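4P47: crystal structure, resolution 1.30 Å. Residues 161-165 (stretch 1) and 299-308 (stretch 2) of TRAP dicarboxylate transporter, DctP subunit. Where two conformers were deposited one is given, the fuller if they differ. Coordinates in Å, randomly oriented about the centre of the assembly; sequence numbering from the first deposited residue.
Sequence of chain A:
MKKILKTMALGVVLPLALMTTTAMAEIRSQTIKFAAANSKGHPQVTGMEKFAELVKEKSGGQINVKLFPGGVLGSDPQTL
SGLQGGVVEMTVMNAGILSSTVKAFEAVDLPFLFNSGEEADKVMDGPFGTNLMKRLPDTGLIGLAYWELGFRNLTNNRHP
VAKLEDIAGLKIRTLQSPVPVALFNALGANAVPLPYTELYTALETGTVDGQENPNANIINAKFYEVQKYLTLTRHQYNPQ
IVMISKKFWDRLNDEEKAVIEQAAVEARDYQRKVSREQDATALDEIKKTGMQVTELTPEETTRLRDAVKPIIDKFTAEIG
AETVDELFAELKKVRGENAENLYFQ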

# COMPACT_ATOMS: atom_id res chain seq x y z
N VAL A 161 -13.50 5.10 -17.97
CA VAL A 161 -12.12 5.49 -18.23
C VAL A 161 -11.33 4.30 -18.75
O VAL A 161 -11.07 3.31 -18.05
N ALA A 162 -10.91 4.40 -20.00
CA ALA A 162 -10.14 3.32 -20.62
C ALA A 162 -8.78 3.80 -21.17
O ALA A 162 -7.96 3.00 -21.63
N LYS A 163 -8.55 5.11 -21.12
CA LYS A 163 -7.37 5.72 -21.72
C LYS A 163 -7.25 7.14 -21.21
O LYS A 163 -8.17 7.67 -20.59
N LEU A 164 -6.10 7.75 -21.47
CA LEU A 164 -5.76 9.09 -21.00
C LEU A 164 -6.83 10.14 -21.30
O LEU A 164 -7.22 10.93 -20.44
N GLU A 165 -7.30 10.15 -22.54
CA GLU A 165 -8.22 11.17 -22.99
C GLU A 165 -9.51 11.14 -22.17
O GLU A 165 -10.15 12.17 -21.97
N GLU A 299 -0.66 -2.95 -22.46
CA GLU A 299 -0.18 -1.96 -23.42
C GLU A 299 -0.84 -0.60 -23.15
O GLU A 299 -0.22 0.44 -23.31
N GLU A 300 -2.08 -0.60 -22.69
CA GLU A 300 -2.69 0.65 -22.30
C GLU A 300 -2.05 1.20 -21.01
O GLU A 300 -1.83 2.41 -20.88
N THR A 301 -1.74 0.33 -20.06
CA THR A 301 -0.99 0.73 -18.88
C THR A 301 0.33 1.36 -19.29
O THR A 301 0.71 2.41 -18.76
N THR A 302 1.02 0.75 -20.24
CA THR A 302 2.29 1.29 -20.69
C THR A 302 2.09 2.67 -21.30
O THR A 302 2.90 3.57 -21.12
N ARG A 303 1.02 2.84 -22.06
CA ARG A 303 0.71 4.14 -22.67
C ARG A 303 0.53 5.23 -21.59
O ARG A 303 1.01 6.36 -21.74
N LEU A 304 -0.13 4.88 -20.48
CA LEU A 304 -0.33 5.81 -19.37
C LEU A 304 0.98 6.09 -18.65
O LEU A 304 1.34 7.25 -18.40
N ARG A 305 1.74 5.03 -18.38
CA ARG A 305 3.04 5.17 -17.74
C ARG A 305 3.95 6.09 -18.55
O ARG A 305 4.59 6.99 -18.00
N ASP A 306 4.00 5.89 -19.86
CA ASP A 306 4.87 6.68 -20.72
C ASP A 306 4.41 8.14 -20.77
O ASP A 306 5.23 9.05 -20.83
N ALA A 307 3.10 8.37 -20.74
CA ALA A 307 2.57 9.72 -20.78
C ALA A 307 2.92 10.51 -19.53
O ALA A 307 3.07 11.73 -19.58
N VAL A 308 3.06 9.83 -18.40
CA VAL A 308 3.32 10.54 -17.16
C VAL A 308 4.80 10.54 -16.78
O VAL A 308 5.23 11.33 -15.94

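Side-chain packing between residues 161-165 and one face of the helix 299-308 in the DctP subunit. The contact is small, burying 210 Å² in all, and the helix meets it with Glu300, Leu304 and Ala307, spaced three or four residues apart and so aligned along one side. Glu300 points its CA-to-CB bond toward the other stretch. With chi1 t (178°) and chi2 p (57°), its chain runs out to Ala162 and Lys163: Glu300 CG lies 3.4 Å from Ala162 O, and Glu300 OE2 lies 3.4 Å from Lys163 CA and 3.6 Å from Lys163 CB. No direct hydrogen bond joins the stretches. Instead, water 1 bridges them, accepting from Leu164 N at 2.9 Å and donating to Glu300 OE2 at 2.5 Å; Leu164 N and Glu300 OE2 themselves stand 4.1 Å apart, and the bent carboxylate arm places OE2 where the water can span that gap. Lys163 (chi1 p, then t, t, m) leaves its CB beside this carboxylate while the rest of the chain leads away, so its ammonium takes no part in the contact; NZ is hydrogen-bonded just outside the stretches. Next along the helix, Leu304 starts sideways, but chi1 m (-69°) and chi2 t (169°) bring Leu304 CD2 nearer, 3.8 Å from Leu164 N and 4.0 Å from Leu164 CB. Leu164 also leaves its backbone sideways; chi1 t (177°) and chi2 p (65°) carry Leu164 CD2 along the helix to 4.2 Å from Ala307 CB, which points toward it. Leu164 thus reaches both Leu304 and Ala307. Ala162 directs its CB away and contributes its carbonyl. Arg303 also starts toward the other stretch but makes no contact with it.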

# COMPACT_ATOMS: atom_id res chain seq x y z
CB VAL A 161 -11.48 6.07 -16.98
CG1 VAL A 161 -9.98 6.20 -17.18
CG2 VAL A 161 -12.11 7.41 -16.65
CB ALA A 162 -10.97 2.68 -21.72
CB LYS A 163 -7.50 5.70 -23.25
CG LYS A 163 -8.67 6.50 -23.79
CD LYS A 163 -8.78 6.44 -25.30
CE LYS A 163 -10.03 7.15 -25.79
NZ LYS A 163 -11.26 6.45 -25.33
CB LEU A 164 -4.43 9.49 -21.64
CG LEU A 164 -3.91 10.90 -21.36
CD1 LEU A 164 -3.60 11.02 -19.91
CD2 LEU A 164 -2.67 11.20 -22.19
CB GLU A 165 -8.48 10.94 -24.49
CG GLU A 165 -7.28 11.27 -25.42
CD GLU A 165 -6.18 10.19 -25.52
OE1 GLU A 165 -6.31 9.08 -24.97
OE2 GLU A 165 -5.16 10.46 -26.19
CB GLU A 299 -0.41 -2.47 -24.86
CG GLU A 299 0.48 -3.68 -25.25
CD GLU A 299 -0.07 -5.02 -24.75
OE1 GLU A 299 -1.20 -5.07 -24.24
OE2 GLU A 299 0.63 -6.05 -24.88
CB GLU A 300 -4.19 0.48 -22.13
CG GLU A 300 -4.86 1.73 -21.69
CD GLU A 300 -4.63 2.93 -22.61
OE1 GLU A 300 -4.65 2.76 -23.85
OE2 GLU A 300 -4.47 4.05 -22.08
CB THR A 301 -0.75 -0.46 -17.95
OG1 THR A 301 -2.01 -0.90 -17.45
CG2 THR A 301 0.18 -0.06 -16.80
CB THR A 302 2.95 0.33 -21.68
OG1 THR A 302 3.36 -0.84 -20.97
CG2 THR A 302 4.17 0.95 -22.39
CB ARG A 303 -0.55 4.00 -23.55
CG ARG A 303 -0.81 5.11 -24.55
CD ARG A 303 -1.97 4.73 -25.53
NE ARG A 303 -1.53 3.76 -26.53
CZ ARG A 303 -0.98 4.09 -27.70
NH1 ARG A 303 -0.59 3.15 -28.55
NH2 ARG A 303 -0.82 5.36 -28.02
CB LEU A 304 -1.36 5.26 -18.37
CG LEU A 304 -2.77 5.21 -18.91
CD1 LEU A 304 -3.66 4.43 -17.98
CD2 LEU A 304 -3.34 6.60 -19.14
CB ARG A 305 3.69 3.80 -17.60
CG ARG A 305 5.00 3.83 -16.82
CD ARG A 305 5.70 2.46 -16.83
NE ARG A 305 4.89 1.41 -16.22
CZ ARG A 305 4.33 0.39 -16.86
NH1 ARG A 305 4.51 0.20 -18.16
NH2 ARG A 305 3.61 -0.47 -16.17
CB ASP A 306 4.96 6.09 -22.13
CG ASP A 306 5.73 4.77 -22.17
OD1 ASP A 306 6.40 4.42 -21.18
OD2 ASP A 306 5.65 4.07 -23.20
CB ALA A 307 1.06 9.70 -21.01
CB VAL A 308 2.44 10.04 -15.97
CG1 VAL A 308 0.96 10.11 -16.36
CG2 VAL A 308 2.81 8.65 -15.52
O HOH W 1 -3.89 6.42 -22.79